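Local coordinates for putative agmatinase (PDB 3LHL), which probably hydrolyses agmatine to putrescine and urea, as a manganese-dependent member of the arginase family, at residues Ala107-Tyr112 with Trp145-Asp150; Pro91-Ile94 with Leu99-Leu102; Leu102-Ala107 with Asn196-Ile201. All coordinates share one frame; numbering follows the deposited sequence.

Contact 1 of 3, residues Ala107-Tyr112 with Trp145-Asp150; sequences AVHEKY and WDIVGD
His109 reaches across from the last turn of helix 101-111 to Ile147 and Val148, at the C-terminal end of helix 140-148. Its CG lies anti to the backbone N (chi1 180°), which carries the imidazole out from the helix and lays one face of the ring against Ile147. The methyl CG2 of Ile147 sits over that face, displaced toward the rim, 3.8 Å from the ring centroid and 23° off its normal. This is a CH-pi contact, and the methyl is 3.6 Å from CE1 of His109. Val148 adds a looser flank: its CG1 comes within 4.3 Å of CD2 of His109, obliquely to the ring. The imidazole suits the place because it offers a flat face to one branched side chain while Val148 approaches the ring at a slant.

Beyond His109 the helix is running out. Val108 O accepts from both Lys111 N and Tyr112 N, and NZ of Lys111 donates to OH of Tyr112 at 3.1 Å, linking the side chains of these two neighbours. The partner helix also stops here, at Gly149, whose positive phi suits glycine because a side chain would press on the preceding carbonyl O. Just past it, NE1 of Trp145 bonds Asp150 OD1 at 2.8 Å, an oxygen also hydrogen-bonded to His174, tying the outgoing loop back to the helix.

What joins the two helix ends is thus a small patch at the protein surface, away from manganese ligands such as His98 and Asp202. It depends on dispersion and on the polarisable face of an imidazole, without a directional polar bond between the segments.

Contact 2 of 3, residues Pro91-Ile94 with Leu99-Leu102; sequences PFMI and LVTL
Met93, on strand 90-95 of the parallel sheet in the alpha/beta arginase fold, meets Val100 in the short segment that leads into helix 101-111. This is the first half of a beta-alpha-beta crossover. The chain of Met93, modelled as selenomethionine, leaves the strand toward the start of the helix. With chi1 at -176° and the next torsion also extended, the side chain runs straight out until it bends at the selenium (chi3 60°), turning CE onto the first turn of the helical segment.

There the two side chains run at a slant to one another. CE of Met93 is the atom that does most of the touching: it lies 3.4 Å from CG2 of Val100, tighter than a usual carbon-carbon contact, while SE is 3.9 Å from that same methyl. Val100 holds CG2 between its backbone N and its carbonyl carbon, the branch that faces SE and CE. A long unbranched chain that can bend near its end suits the span from strand to helix, and a beta-branched valine makes a compact counterpart. Val15 and Phe13 of strand 10-15 also pack on Met93.

Thr101 takes a smaller share. Its OG1 is hydrogen-bonded to Asp245, and the nearest side-chain atoms of Thr101 and His98, a manganese ligand, are about 3 Å apart, so the packing abuts the surroundings of the metal site. Past Val100 CG2, the Met93 methyl also rests on backbone: CE is 3.1 Å from Val100 O and 3.7 Å from Thr101 N.

Contact 3 of 3, residues Leu102-Ala107 with Asn196-Ile201; sequences LPAFKA and NIYLTI
Phe105 turns the edge of its ring onto the face of Tyr198, a T-shaped aromatic pair between helix 101-111 and the strand beneath it. The ring planes stand at 89° and the centroids are 5.7 Å apart. The leading atom is CD1 of Phe105, which lies 3.8 Å from CG of Tyr198, near the root of the tyrosine ring and well away from its hydroxyl. CB of Tyr198 is nearly as close, and lies in the plane of the phenylalanine ring at its edge.

A chi1 near 180° in both residues (172° for Phe105, -177° for Tyr198) swings each ring away from its own backbone N. The tyrosine thereby rises from the strand toward the helix and slips beneath the helical backbone, where CA of Phe105 lies over one face of its ring, 4.0 Å from CE1. At its far end the hydroxyl reaches the previous residue of the helix: OH of Tyr198 is 3.5 Å from CB of Ala104. An alanine there lets the helix come down close, and the backbones approach to 7.1 Å between the CA atoms of Phe105 and Tyr198. The hydroxyl is buried, but it hydrogen-bonds Asp245 of the neighbouring strand 240-247, so the aromatic side chain serves a hydrophobic contact and still has its polar end satisfied.

Strand 196-202 lies in the middle of the parallel sheet, between 240-247 and 115-120, and carries metal ligand Asp202 at its end. Over it, Phe105 fills the space between layers, touching Val117 of strand 115-120 below and Ile144 and Val148 of helix 140-148 alongside, while helix 70-86 packs against Pro103 and Ala107 on this same helix.

How the contacts relate
From the N terminus, contact 2 comes first and closes the shortest loop, joining strand 90-95 to the start of helix 101-111. Contact 3 begins at Leu102, where contact 2 ends, and spans 88 residues before strand 196-202 returns to the helix. Within that span contact 1 opens at Ala107, shared with contact 3, and closes earlier on helix 140-148. One helix therefore serves all three: its start meets strand 90-95, its middle covers strand 196-202, and its end touches a second helix. Contacts 1 and 3 abut through Val148 CG1 and Phe105 CZ, 3.5 Å apart; contacts 2 and 3 meet where Met93 CE lies 3.4 Å from Ala104 CB.

Contact 1 of 3, residues Ala107-Tyr112 with Trp145-Asp150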
loop_
_atom_site.group_PDB
_atom_site.type_symbol
_atom_site.label_atom_id
_atom_site.label_comp_id
_atom_site.label_asym_id
_atom_site.label_seq_id
_atom_site.Cartn_x
_atom_site.Cartn_y
_atom_site.Cartn_z
ATOM N N ALA A 107 -6.043 -12.375 -3.742
ATOM C CA ALA A 107 -7.362 -12.253 -4.344
ATOM C C ALA A 107 -7.256 -11.590 -5.720
ATOM O O ALA A 107 -7.980 -11.949 -6.645
ATOM C CB ALA A 107 -8.288 -11.443 -3.431
ATOM N N VAL A 108 -6.351 -10.626 -5.849
ATOM C CA VAL A 108 -6.165 -9.933 -7.116
ATOM C C VAL A 108 -5.419 -10.835 -8.099
ATOM O O VAL A 108 -5.795 -10.941 -9.271
ATOM C CB VAL A 108 -5.362 -8.621 -6.932
ATOM C CG1 VAL A 108 -5.163 -7.939 -8.278
ATOM C CG2 VAL A 108 -6.093 -7.685 -5.969
ATOM N N HIS A 109 -4.370 -11.493 -7.613
ATOM C CA HIS A 109 -3.567 -12.379 -8.444
ATOM C C HIS A 109 -4.387 -13.543 -9.001
ATOM O O HIS A 109 -4.092 -14.054 -10.078
ATOM C CB HIS A 109 -2.366 -12.903 -7.645
ATOM C CG HIS A 109 -1.481 -13.828 -8.423
ATOM N ND1 HIS A 109 -1.486 -15.194 -8.240
ATOM C CD2 HIS A 109 -0.595 -13.586 -9.418
ATOM C CE1 HIS A 109 -0.646 -15.754 -9.092
ATOM N NE2 HIS A 109 -0.093 -14.800 -9.819
ATOM N N GLU A 110 -5.416 -13.951 -8.269
ATOM C CA GLU A 110 -6.287 -15.046 -8.704
ATOM C C GLU A 110 -6.852 -14.769 -10.093
ATOM O O GLU A 110 -6.978 -15.675 -10.910
ATOM C CB GLU A 110 -7.455 -15.235 -7.721
ATOM C CG GLU A 110 -7.041 -15.629 -6.314
ATOM C CD GLU A 110 -6.328 -16.969 -6.270
ATOM O OE1 GLU A 110 -5.362 -17.156 -7.042
ATOM O OE2 GLU A 110 -6.728 -17.836 -5.461
ATOM N N LYS A 111 -7.205 -13.515 -10.349
ATOM C CA LYS A 111 -7.757 -13.144 -11.641
ATOM C C LYS A 111 -6.678 -12.679 -12.623
ATOM O O LYS A 111 -6.700 -13.042 -13.797
ATOM C CB LYS A 111 -8.798 -12.035 -11.474
ATOM C CG LYS A 111 -9.303 -11.483 -12.794
ATOM C CD LYS A 111 -10.186 -10.267 -12.599
ATOM C CE LYS A 111 -10.554 -9.650 -13.939
ATOM N NZ LYS A 111 -11.393 -8.440 -13.758
ATOM N N TYR A 112 -5.739 -11.876 -12.132
ATOM C CA TYR A 112 -4.658 -11.343 -12.959
ATOM C C TYR A 112 -3.357 -12.104 -12.717
ATOM O O TYR A 112 -2.464 -11.625 -12.024
ATOM C CB TYR A 112 -4.467 -9.862 -12.639
ATOM C CG TYR A 112 -5.676 -9.007 -12.955
ATOM C CD1 TYR A 112 -5.973 -8.646 -14.271
ATOM C CD2 TYR A 112 -6.506 -8.531 -11.941
ATOM C CE1 TYR A 112 -7.061 -7.827 -14.568
ATOM C CE2 TYR A 112 -7.599 -7.709 -12.227
ATOM C CZ TYR A 112 -7.868 -7.356 -13.543
ATOM O OH TYR A 112 -8.918 -6.502 -13.842
ATOM N N TRP A 145 6.746 -12.823 -3.345
ATOM C CA TRP A 145 7.712 -13.303 -4.319
ATOM C C TRP A 145 7.526 -14.811 -4.529
ATOM O O TRP A 145 7.728 -15.320 -5.632
ATOM C CB TRP A 145 9.140 -13.029 -3.853
ATOM C CG TRP A 145 10.164 -13.581 -4.796
ATOM C CD1 TRP A 145 10.572 -13.033 -5.980
ATOM C CD2 TRP A 145 10.864 -14.825 -4.664
ATOM N NE1 TRP A 145 11.485 -13.863 -6.597
ATOM C CE2 TRP A 145 11.682 -14.968 -5.811
ATOM C CE3 TRP A 145 10.878 -15.834 -3.690
ATOM C CZ2 TRP A 145 12.507 -16.084 -6.009
ATOM C CZ3 TRP A 145 11.698 -16.943 -3.885
ATOM C CH2 TRP A 145 12.502 -17.058 -5.039
ATOM N N ASP A 146 7.148 -15.521 -3.468
ATOM C CA ASP A 146 6.919 -16.956 -3.577
ATOM C C ASP A 146 5.774 -17.217 -4.552
ATOM O O ASP A 146 5.653 -18.311 -5.099
ATOM C CB ASP A 146 6.560 -17.575 -2.220
ATOM C CG ASP A 146 7.761 -17.744 -1.317
ATOM O OD1 ASP A 146 8.883 -17.906 -1.836
ATOM O OD2 ASP A 146 7.581 -17.732 -0.083
ATOM N N ILE A 147 4.937 -16.210 -4.765
ATOM C CA ILE A 147 3.808 -16.362 -5.672
ATOM C C ILE A 147 4.102 -15.949 -7.116
ATOM O O ILE A 147 3.716 -16.651 -8.047
ATOM C CB ILE A 147 2.584 -15.557 -5.175
ATOM C CG1 ILE A 147 2.150 -16.065 -3.799
ATOM C CG2 ILE A 147 1.437 -15.684 -6.165
ATOM C CD1 ILE A 147 1.017 -15.264 -3.183
ATOM N N VAL A 148 4.790 -14.824 -7.303
ATOM C CA VAL A 148 5.078 -14.328 -8.649
ATOM C C VAL A 148 6.471 -14.607 -9.192
ATOM O O VAL A 148 6.669 -14.629 -10.408
ATOM C CB VAL A 148 4.839 -12.801 -8.738
ATOM C CG1 VAL A 148 3.391 -12.479 -8.374
ATOM C CG2 VAL A 148 5.809 -12.064 -7.814
ATOM N N GLY A 149 7.442 -14.801 -8.307
ATOM C CA GLY A 149 8.792 -15.068 -8.772
ATOM C C GLY A 149 9.517 -13.814 -9.227
ATOM O O GLY A 149 9.043 -12.696 -9.004
ATOM N N ASP A 150 10.660 -14.001 -9.884
ATOM C CA ASP A 150 11.485 -12.889 -10.349
ATOM C C ASP A 150 10.888 -12.017 -11.450
ATOM O O ASP A 150 9.965 -12.418 -12.164
ATOM C CB ASP A 150 12.842 -13.405 -10.834
ATOM C CG ASP A 150 13.547 -14.279 -9.806
ATOM O OD1 ASP A 150 13.372 -14.059 -8.588
ATOM O OD2 ASP A 150 14.298 -15.183 -10.229
#

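Contact 2 of 3, residues Pro91-Ile94 with Leu99-Leu102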
loop_
_atom_site.group_PDB
_atom_site.type_symbol
_atom_site.label_atom_id
_atom_site.label_comp_id
_atom_site.label_asym_id
_atom_site.label_seq_id
_atom_site.Cartn_x
_atom_site.Cartn_y
_atom_site.Cartn_z
ATOM N N PRO A 91 -10.030 -2.986 -5.676
ATOM C CA PRO A 91 -10.035 -2.945 -4.216
ATOM C C PRO A 91 -8.947 -1.983 -3.746
ATOM O O PRO A 91 -7.807 -2.057 -4.203
ATOM C CB PRO A 91 -9.737 -4.392 -3.825
ATOM C CG PRO A 91 -8.814 -4.843 -4.921
ATOM C CD PRO A 91 -9.464 -4.257 -6.168
ATOM N N PHE A 92 -9.314 -1.063 -2.862
ATOM C CA PHE A 92 -8.367 -0.112 -2.311
ATOM C C PHE A 92 -8.443 -0.286 -0.797
ATOM O O PHE A 92 -9.374 0.183 -0.148
ATOM C CB PHE A 92 -8.741 1.314 -2.715
ATOM C CG PHE A 92 -7.665 2.327 -2.444
ATOM C CD1 PHE A 92 -7.728 3.588 -3.021
ATOM C CD2 PHE A 92 -6.596 2.030 -1.605
ATOM C CE1 PHE A 92 -6.744 4.544 -2.768
ATOM C CE2 PHE A 92 -5.603 2.982 -1.344
ATOM C CZ PHE A 92 -5.681 4.239 -1.927
HETATM N N MSE A 93 -7.452 -0.979 -0.252
HETATM C CA MSE A 93 -7.390 -1.271 1.169
HETATM C C MSE A 93 -6.545 -0.272 1.966
HETATM O O MSE A 93 -5.443 0.110 1.556
HETATM C CB MSE A 93 -6.851 -2.696 1.346
HETATM C CG MSE A 93 -6.796 -3.217 2.771
HETATM SE SE MSE A 93 -6.336 -5.122 2.811
HETATM C CE MSE A 93 -4.606 -5.019 1.932
ATOM N N ILE A 94 -7.098 0.163 3.095
ATOM C CA ILE A 94 -6.434 1.089 4.006
ATOM C C ILE A 94 -6.219 0.232 5.235
ATOM O O ILE A 94 -7.081 0.154 6.109
ATOM C CB ILE A 94 -7.340 2.252 4.426
ATOM C CG1 ILE A 94 -7.872 2.991 3.197
ATOM C CG2 ILE A 94 -6.571 3.186 5.344
ATOM C CD1 ILE A 94 -6.801 3.523 2.280
ATOM N N LEU A 99 1.052 -6.902 6.537
ATOM C CA LEU A 99 0.654 -8.269 6.218
ATOM C C LEU A 99 -0.703 -8.344 5.506
ATOM O O LEU A 99 -0.926 -9.255 4.710
ATOM C CB LEU A 99 0.635 -9.135 7.482
ATOM C CG LEU A 99 0.361 -10.631 7.275
ATOM C CD1 LEU A 99 1.366 -11.238 6.300
ATOM C CD2 LEU A 99 0.430 -11.336 8.617
ATOM N N VAL A 100 -1.594 -7.386 5.770
ATOM C CA VAL A 100 -2.917 -7.389 5.138
ATOM C C VAL A 100 -2.823 -7.414 3.613
ATOM O O VAL A 100 -3.767 -7.807 2.930
ATOM C CB VAL A 100 -3.776 -6.150 5.545
ATOM C CG1 VAL A 100 -3.918 -6.082 7.060
ATOM C CG2 VAL A 100 -3.166 -4.878 4.992
ATOM N N THR A 101 -1.679 -6.986 3.092
ATOM C CA THR A 101 -1.444 -6.961 1.659
ATOM C C THR A 101 -1.362 -8.363 1.033
ATOM O O THR A 101 -1.735 -8.550 -0.127
ATOM C CB THR A 101 -0.137 -6.193 1.349
ATOM O OG1 THR A 101 -0.312 -4.810 1.684
ATOM C CG2 THR A 101 0.236 -6.316 -0.124
ATOM N N LEU A 102 -0.889 -9.347 1.796
ATOM C CA LEU A 102 -0.745 -10.700 1.260
ATOM C C LEU A 102 -2.059 -11.296 0.752
ATOM O O LEU A 102 -2.159 -11.658 -0.420
ATOM C CB LEU A 102 -0.095 -11.622 2.302
ATOM C CG LEU A 102 0.103 -13.103 1.951
ATOM C CD1 LEU A 102 0.771 -13.258 0.577
ATOM C CD2 LEU A 102 0.953 -13.752 3.037
#

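Contact 3 of 3, residues Leu102-Ala107 with Asn196-Ile201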
loop_
_atom_site.group_PDB
_atom_site.type_symbol
_atom_site.label_atom_id
_atom_site.label_comp_id
_atom_site.label_asym_id
_atom_site.label_seq_id
_atom_site.Cartn_x
_atom_site.Cartn_y
_atom_site.Cartn_z
ATOM N N LEU A 102 -0.889 -9.347 1.796
ATOM C CA LEU A 102 -0.745 -10.700 1.260
ATOM C C LEU A 102 -2.059 -11.296 0.752
ATOM O O LEU A 102 -2.159 -11.658 -0.420
ATOM C CB LEU A 102 -0.095 -11.622 2.302
ATOM C CG LEU A 102 0.103 -13.103 1.951
ATOM C CD1 LEU A 102 0.771 -13.258 0.577
ATOM C CD2 LEU A 102 0.953 -13.752 3.037
ATOM N N PRO A 103 -3.080 -11.407 1.619
ATOM C CA PRO A 103 -4.353 -11.971 1.157
ATOM C C PRO A 103 -5.016 -11.121 0.078
ATOM O O PRO A 103 -5.642 -11.649 -0.841
ATOM C CB PRO A 103 -5.188 -12.050 2.436
ATOM C CG PRO A 103 -4.623 -10.960 3.294
ATOM C CD PRO A 103 -3.136 -11.107 3.061
ATOM N N ALA A 104 -4.869 -9.804 0.190
ATOM C CA ALA A 104 -5.454 -8.887 -0.777
ATOM C C ALA A 104 -4.827 -9.137 -2.137
ATOM O O ALA A 104 -5.524 -9.256 -3.150
ATOM C CB ALA A 104 -5.212 -7.447 -0.348
ATOM N N PHE A 105 -3.500 -9.217 -2.150
ATOM C CA PHE A 105 -2.771 -9.459 -3.378
ATOM C C PHE A 105 -3.210 -10.785 -3.974
ATOM O O PHE A 105 -3.443 -10.883 -5.177
ATOM C CB PHE A 105 -1.264 -9.510 -3.128
ATOM C CG PHE A 105 -0.487 -9.945 -4.332
ATOM C CD1 PHE A 105 -0.363 -9.099 -5.434
ATOM C CD2 PHE A 105 0.037 -11.233 -4.407
ATOM C CE1 PHE A 105 0.265 -9.538 -6.598
ATOM C CE2 PHE A 105 0.666 -11.683 -5.559
ATOM C CZ PHE A 105 0.781 -10.836 -6.661
ATOM N N LYS A 106 -3.324 -11.805 -3.130
ATOM C CA LYS A 106 -3.734 -13.114 -3.617
ATOM C C LYS A 106 -5.070 -13.052 -4.344
ATOM O O LYS A 106 -5.213 -13.600 -5.436
ATOM C CB LYS A 106 -3.806 -14.123 -2.466
ATOM C CG LYS A 106 -2.435 -14.624 -2.019
ATOM C CD LYS A 106 -2.535 -15.607 -0.865
ATOM C CE LYS A 106 -1.157 -16.088 -0.442
ATOM N NZ LYS A 106 -1.220 -17.072 0.674
ATOM N N ALA A 107 -6.043 -12.375 -3.742
ATOM C CA ALA A 107 -7.362 -12.253 -4.344
ATOM C C ALA A 107 -7.256 -11.590 -5.720
ATOM O O ALA A 107 -7.980 -11.949 -6.645
ATOM C CB ALA A 107 -8.288 -11.443 -3.431
ATOM N N ASN A 196 -0.577 -4.851 -15.827
ATOM C CA ASN A 196 -1.462 -4.850 -14.671
ATOM C C ASN A 196 -0.613 -4.774 -13.410
ATOM O O ASN A 196 0.322 -5.556 -13.218
ATOM C CB ASN A 196 -2.317 -6.115 -14.670
ATOM C CG ASN A 196 -3.233 -6.190 -15.872
ATOM O OD1 ASN A 196 -3.351 -7.234 -16.516
ATOM N ND2 ASN A 196 -3.893 -5.080 -16.181
ATOM N N ILE A 197 -0.958 -3.832 -12.544
ATOM C CA ILE A 197 -0.192 -3.604 -11.335
ATOM C C ILE A 197 -0.959 -3.663 -10.016
ATOM O O ILE A 197 -2.127 -3.274 -9.932
ATOM C CB ILE A 197 0.515 -2.202 -11.425
ATOM C CG1 ILE A 197 1.773 -2.293 -12.293
ATOM C CG2 ILE A 197 0.860 -1.673 -10.038
ATOM C CD1 ILE A 197 1.514 -2.522 -13.773
ATOM N N TYR A 198 -0.289 -4.179 -8.990
ATOM C CA TYR A 198 -0.858 -4.178 -7.652
ATOM C C TYR A 198 0.068 -3.198 -6.940
ATOM O O TYR A 198 1.269 -3.445 -6.823
ATOM C CB TYR A 198 -0.769 -5.526 -6.949
ATOM C CG TYR A 198 -1.446 -5.463 -5.593
ATOM C CD1 TYR A 198 -2.785 -5.817 -5.443
ATOM C CD2 TYR A 198 -0.776 -4.945 -4.483
ATOM C CE1 TYR A 198 -3.444 -5.650 -4.222
ATOM C CE2 TYR A 198 -1.423 -4.771 -3.261
ATOM C CZ TYR A 198 -2.758 -5.125 -3.136
ATOM O OH TYR A 198 -3.409 -4.931 -1.933
ATOM N N LEU A 199 -0.483 -2.081 -6.490
ATOM C CA LEU A 199 0.312 -1.062 -5.817
ATOM C C LEU A 199 0.177 -1.123 -4.306
ATOM O O LEU A 199 -0.903 -0.905 -3.763
ATOM C CB LEU A 199 -0.107 0.321 -6.314
ATOM C CG LEU A 199 0.483 1.550 -5.623
ATOM C CD1 LEU A 199 1.987 1.611 -5.839
ATOM C CD2 LEU A 199 -0.195 2.799 -6.182
ATOM N N THR A 200 1.276 -1.432 -3.628
ATOM C CA THR A 200 1.277 -1.499 -2.174
ATOM C C THR A 200 2.226 -0.439 -1.627
ATOM O O THR A 200 3.434 -0.466 -1.877
ATOM C CB THR A 200 1.706 -2.901 -1.654
ATOM O OG1 THR A 200 1.741 -2.882 -0.219
ATOM C CG2 THR A 200 3.079 -3.294 -2.199
ATOM N N ILE A 201 1.664 0.498 -0.878
ATOM C CA ILE A 201 2.441 1.586 -0.306
ATOM C C ILE A 201 2.535 1.545 1.218
ATOM O O ILE A 201 1.546 1.778 1.920
ATOM C CB ILE A 201 1.843 2.956 -0.717
ATOM C CG1 ILE A 201 2.063 3.184 -2.213
ATOM C CG2 ILE A 201 2.469 4.086 0.111
ATOM C CD1 ILE A 201 1.475 4.483 -2.727
#